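Side-chain contacts in Lys-gingipain catalytic subunit (Porphyromonas gingivalis, PDB 6I9A), which cleaves proteins such as haemoglobin, collagen and immunoglobulins as a secreted cysteine endopeptidase with a strong preference for lysine at P1: residues Asp435-Arg440 with Pro445-Ile450; Tyr390-Ser395 with Val400-Asp405; Asp188-Leu193 with Thr206-Ala211; Leu137-Ala142 with Lys147-Lys152. All blocks are in the same frame, centred on the assembly; numbering follows the deposited sequence.

Interaction 1: Asp435-Arg440 with Pro445-Ile450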
loop_
_atom_site.group_PDB
_atom_site.type_symbol
_atom_site.label_atom_id
_atom_site.label_comp_id
_atom_site.label_asym_id
_atom_site.label_seq_id
_atom_site.Cartn_x
_atom_site.Cartn_y
_atom_site.Cartn_z
ATOM N N ASP A 435 -10.229 -18.410 15.608
ATOM C CA ASP A 435 -10.423 -17.843 14.279
ATOM C C ASP A 435 -9.388 -18.425 13.321
ATOM O O ASP A 435 -8.225 -18.550 13.682
ATOM C CB ASP A 435 -10.291 -16.297 14.366
ATOM C CG ASP A 435 -11.327 -15.710 15.316
ATOM O OD1 ASP A 435 -10.930 -15.140 16.372
ATOM O OD2 ASP A 435 -12.529 -15.889 15.056
ATOM N N VAL A 436 -9.823 -18.693 12.113
ATOM C CA VAL A 436 -8.966 -19.176 11.043
ATOM C C VAL A 436 -9.212 -18.279 9.878
ATOM O O VAL A 436 -10.335 -18.176 9.401
ATOM C CB VAL A 436 -9.224 -20.648 10.664
ATOM C CG1 VAL A 436 -8.264 -21.103 9.564
ATOM C CG2 VAL A 436 -9.110 -21.553 11.891
ATOM N N VAL A 437 -8.167 -17.603 9.395
ATOM C CA VAL A 437 -8.257 -16.646 8.274
ATOM C C VAL A 437 -7.326 -17.115 7.205
ATOM O O VAL A 437 -6.166 -17.467 7.484
ATOM C CB VAL A 437 -7.971 -15.193 8.736
ATOM C CG1 VAL A 437 -7.933 -14.230 7.538
ATOM C CG2 VAL A 437 -9.034 -14.741 9.737
ATOM N N ILE A 438 -7.824 -17.120 5.963
ATOM C CA ILE A 438 -7.018 -17.497 4.802
ATOM C C ILE A 438 -7.073 -16.385 3.787
ATOM O O ILE A 438 -8.182 -15.981 3.393
ATOM C CB ILE A 438 -7.479 -18.832 4.175
ATOM C CG1 ILE A 438 -7.629 -19.946 5.260
ATOM C CG2 ILE A 438 -6.526 -19.253 3.032
ATOM C CD1 ILE A 438 -8.228 -21.290 4.673
ATOM N N THR A 439 -5.909 -15.874 3.406
ATOM C CA THR A 439 -5.855 -14.768 2.427
ATOM C C THR A 439 -4.895 -15.136 1.322
ATOM O O THR A 439 -4.006 -15.987 1.468
ATOM C CB THR A 439 -5.394 -13.453 3.115
ATOM O OG1 THR A 439 -4.106 -13.630 3.723
ATOM C CG2 THR A 439 -6.381 -12.934 4.170
ATOM N N ARG A 440 -5.091 -14.498 0.179
ATOM C CA ARG A 440 -4.207 -14.658 -0.953
ATOM C C ARG A 440 -4.399 -13.467 -1.858
ATOM O O ARG A 440 -5.529 -12.985 -2.001
ATOM C CB ARG A 440 -4.508 -15.973 -1.714
ATOM C CG ARG A 440 -3.512 -16.278 -2.830
ATOM C CD ARG A 440 -3.793 -17.614 -3.491
ATOM N NE ARG A 440 -2.933 -17.723 -4.666
ATOM C CZ ARG A 440 -3.097 -18.641 -5.618
ATOM N NH1 ARG A 440 -4.056 -19.570 -5.507
ATOM N NH2 ARG A 440 -2.311 -18.636 -6.688
ATOM N N PRO A 445 -11.094 -13.081 0.995
ATOM C CA PRO A 445 -10.631 -13.751 2.239
ATOM C C PRO A 445 -11.613 -14.825 2.688
ATOM O O PRO A 445 -12.826 -14.736 2.427
ATOM C CB PRO A 445 -10.587 -12.597 3.255
ATOM C CG PRO A 445 -11.676 -11.615 2.772
ATOM C CD PRO A 445 -11.614 -11.708 1.246
ATOM N N VAL A 446 -11.089 -15.808 3.408
ATOM C CA VAL A 446 -11.886 -16.839 4.096
ATOM C C VAL A 446 -11.748 -16.549 5.574
ATOM O O VAL A 446 -10.601 -16.465 6.086
ATOM C CB VAL A 446 -11.367 -18.239 3.744
ATOM C CG1 VAL A 446 -12.133 -19.307 4.519
ATOM C CG2 VAL A 446 -11.414 -18.507 2.243
ATOM N N ILE A 447 -12.860 -16.343 6.272
ATOM C CA ILE A 447 -12.858 -15.984 7.701
ATOM C C ILE A 447 -13.792 -16.949 8.409
ATOM O O ILE A 447 -15.009 -16.910 8.229
ATOM C CB ILE A 447 -13.283 -14.528 7.882
ATOM C CG1 ILE A 447 -12.373 -13.573 7.099
ATOM C CG2 ILE A 447 -13.347 -14.165 9.401
ATOM C CD1 ILE A 447 -12.855 -12.110 7.175
ATOM N N LYS A 448 -13.219 -17.898 9.124
ATOM C CA LYS A 448 -13.978 -19.005 9.722
ATOM C C LYS A 448 -13.522 -19.220 11.156
ATOM O O LYS A 448 -12.643 -18.491 11.650
ATOM C CB LYS A 448 -13.774 -20.287 8.879
ATOM C CG LYS A 448 -14.345 -20.205 7.470
ATOM C CD LYS A 448 -15.911 -20.159 7.465
ATOM C CE LYS A 448 -16.455 -19.910 6.079
ATOM N NZ LYS A 448 -17.938 -20.058 6.060
ATOM N N GLN A 449 -14.161 -20.174 11.837
ATOM C CA GLN A 449 -13.787 -20.504 13.202
ATOM C C GLN A 449 -13.784 -21.998 13.359
ATOM O O GLN A 449 -14.467 -22.731 12.630
ATOM C CB GLN A 449 -14.744 -19.858 14.240
ATOM C CG GLN A 449 -14.648 -18.342 14.326
ATOM C CD GLN A 449 -15.488 -17.787 15.454
ATOM O OE1 GLN A 449 -16.654 -18.159 15.641
ATOM N NE2 GLN A 449 -14.911 -16.875 16.215
ATOM N N ILE A 450 -12.921 -22.472 14.274
ATOM C CA ILE A 450 -12.890 -23.893 14.662
ATOM C C ILE A 450 -13.027 -23.969 16.185
ATOM O O ILE A 450 -12.264 -23.296 16.894
ATOM C CB ILE A 450 -11.634 -24.647 14.188
ATOM C CG1 ILE A 450 -11.478 -24.559 12.651
ATOM C CG2 ILE A 450 -11.651 -26.124 14.694
ATOM C CD1 ILE A 450 -10.187 -25.264 12.160
HETATM O O HOH W 1 -13.214 -15.868 12.421
#
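Four backbone hydrogen bonds, each of 2.9 Å between N and O, tie Val-436 to Lys-448 and Ile-438 to Val-446, a reciprocal pair at each level. At the non-hydrogen-bonded pair Val-437/Ile-447, the CA of Val-437 makes a C-H...O contact of 3.2 Å to Val-446 O. These two antiparallel strands form the last hairpin of the immunoglobulin-like C-terminal domain, with 446-452 as the outermost strand of its sheet. The polar contact of side chains belongs to Asp-435 and Gln-449, which run side by side. Gln-449 NE2 donates to Asp-435 OD2 at 2.8 Å, on the syn side but 28° out of the carboxylate plane. A water also donates to Asp-435 OD2 (2.7 Å) and to Lys-448 O (2.8 Å), so two donors grip one carboxylate oxygen. Apolar contacts lie mainly on the opposite face of the sheet. Ile-438 CB sits 4.0 Å from Val-446 CB, and Val-436 CG2, anti to its carbonyl carbon, reaches Ile-450 CD1 at 3.9 Å. On the face of Asp-435, Val-437 and Ile-447 pack against Trp-34 of helix 25-37.

Interaction 2: Tyr390-Ser395 with Val400-Asp405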
loop_
_atom_site.group_PDB
_atom_site.type_symbol
_atom_site.label_atom_id
_atom_site.label_comp_id
_atom_site.label_asym_id
_atom_site.label_seq_id
_atom_site.Cartn_x
_atom_site.Cartn_y
_atom_site.Cartn_z
ATOM N N TYR A 390 -0.381 -27.486 12.715
ATOM C CA TYR A 390 -1.550 -28.105 12.128
ATOM C C TYR A 390 -1.470 -27.999 10.633
ATOM O O TYR A 390 -1.000 -26.989 10.119
ATOM C CB TYR A 390 -2.876 -27.458 12.550
ATOM C CG TYR A 390 -3.092 -27.371 14.042
ATOM C CD1 TYR A 390 -3.543 -28.471 14.772
ATOM C CD2 TYR A 390 -2.864 -26.184 14.727
ATOM C CE1 TYR A 390 -3.740 -28.391 16.147
ATOM C CE2 TYR A 390 -3.083 -26.079 16.097
ATOM C CZ TYR A 390 -3.522 -27.187 16.807
ATOM O OH TYR A 390 -3.681 -27.068 18.171
ATOM N N SER A 391 -1.999 -28.967 9.904
ATOM C CA SER A 391 -2.129 -28.862 8.443
ATOM C C SER A 391 -3.504 -28.320 8.133
ATOM O O SER A 391 -4.518 -28.761 8.673
ATOM C CB SER A 391 -1.917 -30.233 7.800
ATOM O OG SER A 391 -2.808 -31.215 8.315
ATOM N N ILE A 392 -3.538 -27.328 7.212
ATOM C CA ILE A 392 -4.750 -26.713 6.722
ATOM C C ILE A 392 -4.575 -26.658 5.210
ATOM O O ILE A 392 -3.506 -26.262 4.768
ATOM C CB ILE A 392 -5.058 -25.341 7.398
ATOM C CG1 ILE A 392 -5.372 -25.587 8.909
ATOM C CG2 ILE A 392 -6.190 -24.677 6.680
ATOM C CD1 ILE A 392 -5.768 -24.397 9.774
ATOM N N GLN A 393 -5.581 -27.073 4.438
ATOM C CA GLN A 393 -5.383 -27.038 3.003
ATOM C C GLN A 393 -6.043 -25.792 2.417
ATOM O O GLN A 393 -7.118 -25.382 2.831
ATOM C CB GLN A 393 -5.846 -28.333 2.350
ATOM C CG GLN A 393 -5.075 -29.559 2.883
ATOM C CD GLN A 393 -5.542 -30.002 4.255
ATOM O OE1 GLN A 393 -6.724 -29.872 4.607
ATOM N NE2 GLN A 393 -4.627 -30.557 5.048
ATOM N N ALA A 394 -5.355 -25.207 1.432
ATOM C CA ALA A 394 -5.821 -24.004 0.748
ATOM C C ALA A 394 -5.069 -23.889 -0.551
ATOM O O ALA A 394 -4.022 -24.505 -0.712
ATOM C CB ALA A 394 -5.623 -22.762 1.611
ATOM N N SER A 395 -5.583 -23.089 -1.491
ATOM C CA SER A 395 -4.873 -22.983 -2.758
ATOM C C SER A 395 -3.422 -22.574 -2.563
ATOM O O SER A 395 -3.104 -21.764 -1.666
ATOM C CB SER A 395 -5.555 -22.044 -3.751
ATOM O OG SER A 395 -5.465 -20.697 -3.299
ATOM N N VAL A 400 -2.356 -18.771 5.828
ATOM C CA VAL A 400 -3.318 -19.224 6.831
ATOM C C VAL A 400 -2.898 -18.754 8.205
ATOM O O VAL A 400 -1.736 -18.938 8.580
ATOM C CB VAL A 400 -3.422 -20.765 6.773
ATOM C CG1 VAL A 400 -4.475 -21.269 7.762
ATOM C CG2 VAL A 400 -3.728 -21.271 5.353
ATOM N N ALA A 401 -3.842 -18.236 8.982
ATOM C CA ALA A 401 -3.545 -17.717 10.319
ATOM C C ALA A 401 -4.565 -18.238 11.280
ATOM O O ALA A 401 -5.772 -18.151 11.036
ATOM C CB ALA A 401 -3.570 -16.183 10.332
ATOM N N ILE A 402 -4.100 -18.709 12.453
ATOM C CA ILE A 402 -4.953 -19.146 13.546
ATOM C C ILE A 402 -4.786 -18.155 14.691
ATOM O O ILE A 402 -3.661 -17.881 15.095
ATOM C CB ILE A 402 -4.629 -20.579 13.984
ATOM C CG1 ILE A 402 -4.864 -21.573 12.819
ATOM C CG2 ILE A 402 -5.475 -20.967 15.229
ATOM C CD1 ILE A 402 -4.429 -23.008 13.157
ATOM N N SER A 403 -5.902 -17.642 15.221
ATOM C CA SER A 403 -5.857 -16.630 16.274
ATOM C C SER A 403 -7.050 -16.806 17.200
ATOM O O SER A 403 -7.962 -17.576 16.932
ATOM C CB SER A 403 -5.852 -15.219 15.664
ATOM O OG SER A 403 -7.091 -14.916 15.045
ATOM N N LYS A 404 -7.034 -16.054 18.313
ATOM C CA LYS A 404 -8.184 -15.958 19.199
ATOM C C LYS A 404 -8.096 -14.659 19.977
ATOM O O LYS A 404 -7.008 -14.281 20.404
ATOM C CB LYS A 404 -8.279 -17.160 20.152
ATOM C CG LYS A 404 -9.661 -17.259 20.846
ATOM C CD LYS A 404 -9.821 -18.542 21.673
ATOM C CE LYS A 404 -8.856 -18.624 22.841
ATOM N NZ LYS A 404 -9.184 -17.626 23.890
ATOM N N ASP A 405 -9.215 -13.934 20.055
ATOM C CA ASP A 405 -9.282 -12.654 20.775
ATOM C C ASP A 405 -8.261 -11.638 20.244
ATOM O O ASP A 405 -7.711 -10.862 21.006
ATOM C CB ASP A 405 -9.048 -12.853 22.300
ATOM C CG ASP A 405 -9.769 -14.016 22.929
ATOM O OD1 ASP A 405 -11.004 -14.015 22.915
ATOM O OD2 ASP A 405 -9.080 -14.943 23.421
#
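The aromatic ring of Tyr-390 is approached by the CD1 methyl of Ile-402, which comes obliquely to CD2 at 3.9 Å, the two side chains crossing at about a right angle; Leu-383, Ile-428 and Met-424 also touch the tyrosine. This is core packing in the immunoglobulin-like C-terminal domain, between strands 389-394 and 399-404. Their segment axes stay 9.2 Å apart at closest approach and their directions differ by 132°, so the strands meet through side chains instead of backbone pairing. Ile-392 occupies the middle of the contact. Its chi1 of -66° sets CG1 anti to the carbonyl carbon, and the extended chi2 carries CD1 forward to Ile-402, 3.9 Å from its CD1. The same methyl lies 3.9 Å from Val-400 CG1, while Ile-392 CG2 touches that valine methyl at 4.0 Å, so two branches of the isoleucine meet the one valine methyl from the same side. All five residues that meet here are buried. Val-436 and Ile-438 of strand 432-439 pack on Ile-392 and Ala-394 respectively, and Val-422 lies against Val-400 and Ile-402. The phenol of Tyr-390 is hydrogen-bonded to Pro-384 O. At the far end the contact thins out to a single, looser approach, with Ala-394 CB 4.5 Å from Val-400 CG2.

Interaction 3: Asp188-Leu193 with Thr206-Ala211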
loop_
_atom_site.group_PDB
_atom_site.type_symbol
_atom_site.label_atom_id
_atom_site.label_comp_id
_atom_site.label_asym_id
_atom_site.label_seq_id
_atom_site.Cartn_x
_atom_site.Cartn_y
_atom_site.Cartn_z
ATOM N N ASP A 188 -14.947 -1.620 -16.958
ATOM C CA ASP A 188 -15.050 -0.183 -17.202
ATOM C C ASP A 188 -13.722 0.468 -16.895
ATOM O O ASP A 188 -13.313 0.546 -15.727
ATOM C CB ASP A 188 -16.152 0.419 -16.333
ATOM C CG ASP A 188 -17.512 -0.190 -16.602
ATOM O OD1 ASP A 188 -17.855 -1.201 -15.961
ATOM O OD2 ASP A 188 -18.206 0.286 -17.527
ATOM N N VAL A 189 -13.025 0.878 -17.931
ATOM C CA VAL A 189 -11.728 1.507 -17.818
ATOM C C VAL A 189 -11.958 2.954 -18.218
ATOM O O VAL A 189 -11.863 3.327 -19.399
ATOM C CB VAL A 189 -10.666 0.774 -18.627
ATOM C CG1 VAL A 189 -9.325 1.495 -18.507
ATOM C CG2 VAL A 189 -10.536 -0.678 -18.170
ATOM N N TYR A 190 -12.358 3.773 -17.248
ATOM C CA TYR A 190 -12.636 5.186 -17.527
ATOM C C TYR A 190 -11.299 5.859 -17.730
ATOM O O TYR A 190 -10.440 5.792 -16.852
ATOM C CB TYR A 190 -13.387 5.821 -16.367
ATOM C CG TYR A 190 -14.624 5.081 -15.906
ATOM C CD1 TYR A 190 -15.754 4.983 -16.717
ATOM C CD2 TYR A 190 -14.685 4.529 -14.629
ATOM C CE1 TYR A 190 -16.912 4.345 -16.259
ATOM C CE2 TYR A 190 -15.836 3.941 -14.147
ATOM C CZ TYR A 190 -16.933 3.830 -14.971
ATOM O OH TYR A 190 -18.082 3.266 -14.440
ATOM N N ASN A 191 -11.088 6.478 -18.883
ATOM C CA ASN A 191 -9.755 7.051 -19.174
ATOM C C ASN A 191 -9.922 8.362 -19.905
ATOM O O ASN A 191 -10.769 8.486 -20.804
ATOM C CB ASN A 191 -8.901 6.053 -19.971
ATOM C CG ASN A 191 -9.396 5.748 -21.356
ATOM O OD1 ASN A 191 -8.854 6.285 -22.333
ATOM N ND2 ASN A 191 -10.394 4.874 -21.492
ATOM N N TYR A 192 -9.117 9.337 -19.501
ATOM C CA TYR A 192 -9.131 10.664 -20.101
ATOM C C TYR A 192 -7.702 10.987 -20.479
ATOM O O TYR A 192 -6.839 11.184 -19.601
ATOM C CB TYR A 192 -9.684 11.656 -19.089
ATOM C CG TYR A 192 -11.130 11.374 -18.781
ATOM C CD1 TYR A 192 -11.489 10.360 -17.885
ATOM C CD2 TYR A 192 -12.160 12.040 -19.467
ATOM C CE1 TYR A 192 -12.823 10.019 -17.672
ATOM C CE2 TYR A 192 -13.497 11.713 -19.248
ATOM C CZ TYR A 192 -13.827 10.716 -18.333
ATOM O OH TYR A 192 -15.142 10.374 -18.119
ATOM N N LEU A 193 -7.428 10.990 -21.766
ATOM C CA LEU A 193 -6.080 11.170 -22.282
ATOM C C LEU A 193 -5.730 12.588 -22.561
ATOM O O LEU A 193 -4.549 12.912 -22.669
ATOM C CB LEU A 193 -5.939 10.343 -23.582
ATOM C CG LEU A 193 -6.025 8.799 -23.383
ATOM C CD1 LEU A 193 -6.149 8.054 -24.722
ATOM C CD2 LEU A 193 -4.858 8.272 -22.496
ATOM N N THR A 206 -19.267 6.915 -8.440
ATOM C CA THR A 206 -20.043 5.737 -8.819
ATOM C C THR A 206 -19.309 4.452 -8.492
ATOM O O THR A 206 -19.965 3.433 -8.224
ATOM C CB THR A 206 -20.452 5.780 -10.292
ATOM O OG1 THR A 206 -19.264 5.849 -11.072
ATOM C CG2 THR A 206 -21.360 6.969 -10.617
ATOM N N GLY A 207 -17.984 4.480 -8.513
ATOM C CA GLY A 207 -17.193 3.355 -8.037
ATOM C C GLY A 207 -16.075 2.967 -8.960
ATOM O O GLY A 207 -16.288 2.550 -10.101
ATOM N N VAL A 208 -14.859 3.065 -8.412
ATOM C CA VAL A 208 -13.663 2.524 -9.043
ATOM C C VAL A 208 -12.800 1.919 -7.937
ATOM O O VAL A 208 -12.839 2.373 -6.786
ATOM C CB VAL A 208 -12.842 3.578 -9.828
ATOM C CG1 VAL A 208 -13.596 4.049 -11.073
ATOM C CG2 VAL A 208 -12.431 4.752 -8.939
ATOM N N SER A 209 -12.005 0.916 -8.315
ATOM C CA SER A 209 -11.062 0.276 -7.372
ATOM C C SER A 209 -9.755 1.074 -7.284
ATOM O O SER A 209 -8.982 0.915 -6.318
ATOM C CB SER A 209 -10.729 -1.161 -7.826
ATOM O OG SER A 209 -10.190 -1.144 -9.146
ATOM N N PHE A 210 -9.451 1.843 -8.329
ATOM C CA PHE A 210 -8.125 2.407 -8.534
ATOM C C PHE A 210 -8.293 3.660 -9.355
ATOM O O PHE A 210 -9.048 3.661 -10.341
ATOM C CB PHE A 210 -7.292 1.379 -9.319
ATOM C CG PHE A 210 -5.885 1.839 -9.656
ATOM C CD1 PHE A 210 -4.932 2.009 -8.649
ATOM C CD2 PHE A 210 -5.507 2.095 -10.976
ATOM C CE1 PHE A 210 -3.627 2.390 -8.975
ATOM C CE2 PHE A 210 -4.192 2.478 -11.289
ATOM C CZ PHE A 210 -3.276 2.609 -10.288
ATOM N N ALA A 211 -7.576 4.710 -8.982
ATOM C CA ALA A 211 -7.558 5.977 -9.716
ATOM C C ALA A 211 -6.124 6.424 -9.811
ATOM O O ALA A 211 -5.438 6.510 -8.774
ATOM C CB ALA A 211 -8.395 7.011 -9.001
HETATM O O HOH W 2 -18.375 3.379 -11.639
#
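Strand 188-192 presents Tyr-190 toward the turn at Thr-206 to Val-208, where the chain leaves helix 202-206 through Gly-207, at a positive phi of 134°, before entering strand 210-214. At these backbone angles a CB on residue 207 would press on the carbonyl O of Thr-206, which accounts for the glycine. Val-208 meets the Tyr-190 ring at its edge: CG1 lies in the ring plane, 3.7 Å from Tyr-190 CD2 and 3.8 Å from CE2. In Val-208 the chi1 of -69° turns CG1 away from the carbonyl carbon and leaves CG2 in the crowded position between N and C. Val-208 also packs on Phe-242 of strand 242-247, the neighbour of 210-214 in the sheet. The setting is the six-stranded, mainly parallel sheet of the C25 peptidase domain, where strand 152-157 lies between the edge strand 188-192 and strand 210-214; the side chain of Tyr-190 therefore reaches past the start of that middle strand, at Lys-152, to the approach of 210-214. Its phenol end is linked to the turn through a water, which is hydrogen-bonded to Tyr-190 OH at 2.8 Å and to Thr-206 OG1 at 2.7 Å, and donates to Gly-207 O, also at 2.7 Å. The hydroxyls themselves stay 4.4 Å apart, Tyr-190 OH from Thr-206 OG1, so the water supplies their link. His-203 of helix 202-206 stacks on the Tyr-190 ring.

Interaction 4: Leu137-Ala142 with Lys147-Lys152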
loop_
_atom_site.group_PDB
_atom_site.type_symbol
_atom_site.label_atom_id
_atom_site.label_comp_id
_atom_site.label_asym_id
_atom_site.label_seq_id
_atom_site.Cartn_x
_atom_site.Cartn_y
_atom_site.Cartn_z
ATOM N N LEU A 137 -10.888 -2.094 6.558
ATOM C CA LEU A 137 -11.540 -3.326 7.012
ATOM C C LEU A 137 -12.569 -3.792 5.983
ATOM O O LEU A 137 -12.641 -4.983 5.669
ATOM C CB LEU A 137 -12.230 -3.094 8.377
ATOM C CG LEU A 137 -11.293 -2.900 9.572
ATOM C CD1 LEU A 137 -12.066 -2.555 10.830
ATOM C CD2 LEU A 137 -10.501 -4.185 9.818
ATOM N N MET A 138 -13.380 -2.859 5.461
ATOM C CA MET A 138 -14.375 -3.276 4.475
ATOM C C MET A 138 -13.703 -3.822 3.230
ATOM O O MET A 138 -14.102 -4.841 2.659
ATOM C CB MET A 138 -15.281 -2.103 4.104
ATOM C CG MET A 138 -16.197 -2.484 2.957
ATOM S SD MET A 138 -17.642 -1.436 2.736
ATOM C CE MET A 138 -18.647 -2.038 4.143
ATOM N N TYR A 139 -12.606 -3.155 2.802
ATOM C CA TYR A 139 -11.943 -3.594 1.589
ATOM C C TYR A 139 -11.272 -4.955 1.763
ATOM O O TYR A 139 -11.459 -5.880 0.952
ATOM C CB TYR A 139 -10.893 -2.533 1.178
ATOM C CG TYR A 139 -10.251 -2.838 -0.161
ATOM C CD1 TYR A 139 -10.845 -2.408 -1.356
ATOM C CD2 TYR A 139 -9.058 -3.560 -0.240
ATOM C CE1 TYR A 139 -10.278 -2.693 -2.573
ATOM C CE2 TYR A 139 -8.477 -3.847 -1.466
ATOM C CZ TYR A 139 -9.070 -3.381 -2.623
ATOM O OH TYR A 139 -8.479 -3.643 -3.830
ATOM N N GLU A 140 -10.507 -5.124 2.852
ATOM C CA GLU A 140 -9.734 -6.358 3.067
ATOM C C GLU A 140 -10.595 -7.560 3.470
ATOM O O GLU A 140 -10.255 -8.697 3.132
ATOM C CB GLU A 140 -8.659 -6.144 4.141
ATOM C CG GLU A 140 -7.611 -5.122 3.737
ATOM C CD GLU A 140 -6.363 -5.315 4.581
ATOM O OE1 GLU A 140 -6.447 -5.210 5.824
ATOM O OE2 GLU A 140 -5.274 -5.539 4.001
ATOM N N LYS A 141 -11.679 -7.304 4.212
ATOM C CA LYS A 141 -12.615 -8.374 4.580
ATOM C C LYS A 141 -13.631 -8.587 3.465
ATOM O O LYS A 141 -14.409 -9.563 3.515
ATOM C CB LYS A 141 -13.357 -8.033 5.866
ATOM C CG LYS A 141 -12.409 -8.005 7.063
ATOM C CD LYS A 141 -13.249 -7.766 8.319
ATOM C CE LYS A 141 -12.464 -7.898 9.588
ATOM N NZ LYS A 141 -13.418 -8.037 10.754
ATOM N N ALA A 142 -13.627 -7.700 2.429
ATOM C CA ALA A 142 -14.530 -7.797 1.277
ATOM C C ALA A 142 -15.984 -7.893 1.694
ATOM O O ALA A 142 -16.740 -8.721 1.202
ATOM C CB ALA A 142 -14.144 -8.959 0.363
ATOM N N LYS A 147 -19.619 -5.434 -5.142
ATOM C CA LYS A 147 -18.226 -5.837 -5.548
ATOM C C LYS A 147 -17.938 -5.498 -7.004
ATOM O O LYS A 147 -16.759 -5.467 -7.382
ATOM C CB LYS A 147 -17.980 -7.324 -5.241
ATOM C CG LYS A 147 -18.126 -7.562 -3.731
ATOM C CD LYS A 147 -17.995 -9.002 -3.374
ATOM C CE LYS A 147 -17.876 -9.199 -1.870
ATOM N NZ LYS A 147 -19.098 -8.787 -1.076
ATOM N N SER A 148 -18.968 -5.204 -7.810
ATOM C CA SER A 148 -18.708 -4.870 -9.217
ATOM C C SER A 148 -17.816 -3.612 -9.369
ATOM O O SER A 148 -17.189 -3.464 -10.415
ATOM C CB SER A 148 -20.005 -4.688 -9.992
ATOM O OG SER A 148 -20.606 -3.447 -9.698
ATOM N N TYR A 149 -17.768 -2.739 -8.360
ATOM C CA TYR A 149 -16.934 -1.527 -8.464
ATOM C C TYR A 149 -15.463 -1.940 -8.623
ATOM O O TYR A 149 -14.659 -1.153 -9.116
ATOM C CB TYR A 149 -17.167 -0.552 -7.312
ATOM C CG TYR A 149 -16.209 -0.687 -6.145
ATOM C CD1 TYR A 149 -16.371 -1.691 -5.187
ATOM C CD2 TYR A 149 -15.136 0.179 -6.006
ATOM C CE1 TYR A 149 -15.486 -1.822 -4.128
ATOM C CE2 TYR A 149 -14.236 0.056 -4.959
ATOM C CZ TYR A 149 -14.421 -0.937 -4.011
ATOM O OH TYR A 149 -13.561 -1.112 -2.949
ATOM N N LEU A 150 -15.099 -3.112 -8.118
ATOM C CA LEU A 150 -13.716 -3.591 -8.176
ATOM C C LEU A 150 -13.277 -3.830 -9.626
ATOM O O LEU A 150 -12.067 -3.884 -9.918
ATOM C CB LEU A 150 -13.589 -4.890 -7.381
ATOM C CG LEU A 150 -13.794 -4.744 -5.889
ATOM C CD1 LEU A 150 -13.761 -6.085 -5.193
ATOM C CD2 LEU A 150 -12.726 -3.830 -5.263
ATOM N N GLU A 151 -14.229 -3.911 -10.572
ATOM C CA GLU A 151 -13.956 -4.183 -11.979
ATOM C C GLU A 151 -13.803 -2.890 -12.778
ATOM O O GLU A 151 -13.799 -2.941 -14.023
ATOM C CB GLU A 151 -15.076 -5.057 -12.574
ATOM C CG GLU A 151 -15.221 -6.370 -11.779
ATOM C CD GLU A 151 -16.394 -7.210 -12.263
ATOM O OE1 GLU A 151 -16.163 -8.369 -12.671
ATOM O OE2 GLU A 151 -17.551 -6.701 -12.246
ATOM N N LYS A 152 -13.638 -1.763 -12.093
ATOM C CA LYS A 152 -13.627 -0.451 -12.749
ATOM C C LYS A 152 -12.450 0.370 -12.258
ATOM O O LYS A 152 -12.094 0.287 -11.073
ATOM C CB LYS A 152 -14.952 0.270 -12.441
ATOM C CG LYS A 152 -16.178 -0.639 -12.668
ATOM C CD LYS A 152 -17.479 0.105 -12.467
ATOM C CE LYS A 152 -18.663 -0.837 -12.576
ATOM N NZ LYS A 152 -19.913 -0.161 -12.171
#
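Tyr-139 meets segment 147-152 through one side of its ring, where the hydroxyl of Tyr-149 and a methyl of Leu-150 converge. The apolar contact is Leu-150 CD2 against Tyr-139 CE1 at 3.8 Å, an oblique approach. Tyr-139 reaches it because its CG stands anti to the backbone N (chi1 -174°). At the ring edge, Tyr-149 OH lies in the plane of the Tyr-139 ring, 3.4 Å from Tyr-139 CD1. That oxygen is hydrogen-bonded to Tyr-241 O, which fixes the end of Tyr-149 beside its neighbour. The hydrogen bonding across the contact is one weak bond, Lys-147 NZ to Ala-142 O at 3.3 Å, which the bend at chi4 (65°) allows; Met-144 O also accepts from NZ and is the stronger partner. Ala-142, with positive phi, is the C-prime residue of a Schellman motif that ends helix 126-141, with Thr-143 N bonded to Met-138 O. The connection thus folds back from the helix end as a short 3-10 turn, 147-150, leading into strand 152-157 of the peptidase domain. Tyr-274 and Tyr-368 bring their rings against Tyr-139, Trp-34 of helix 25-37 packs on Leu-137 and Lys-141, and Leu-444, from the hairpin of the immunoglobulin-like domain, touches Ala-142.

How the interactions relate
Interactions 1 and 2 belong to one immunoglobulin-like domain and share its sheet, since strands 432-439 and 399-404 are neighbours. Interaction 1 is backbone pairing at the sheet edge, partly open, with one polar side-chain pair, Asp-435 and Gln-449, at one end; interaction 2 is entirely buried and apolar. Among their links, Ile-438 CG2 packs on Ala-394 CB and Asp-435 N is probably hydrogen-bonded to Ser-403 O. Interactions 3 and 4 lie in the peptidase domain, where Ser-209 N is probably hydrogen-bonded to Lys-152 O: interaction 3 is partly buried and relies on a water, whereas interaction 4 is buried and combines a tyrosine edge contact, a leucine methyl and a weak lysine hydrogen bond. The domains meet where Pro-445 CG packs on Glu-140 O.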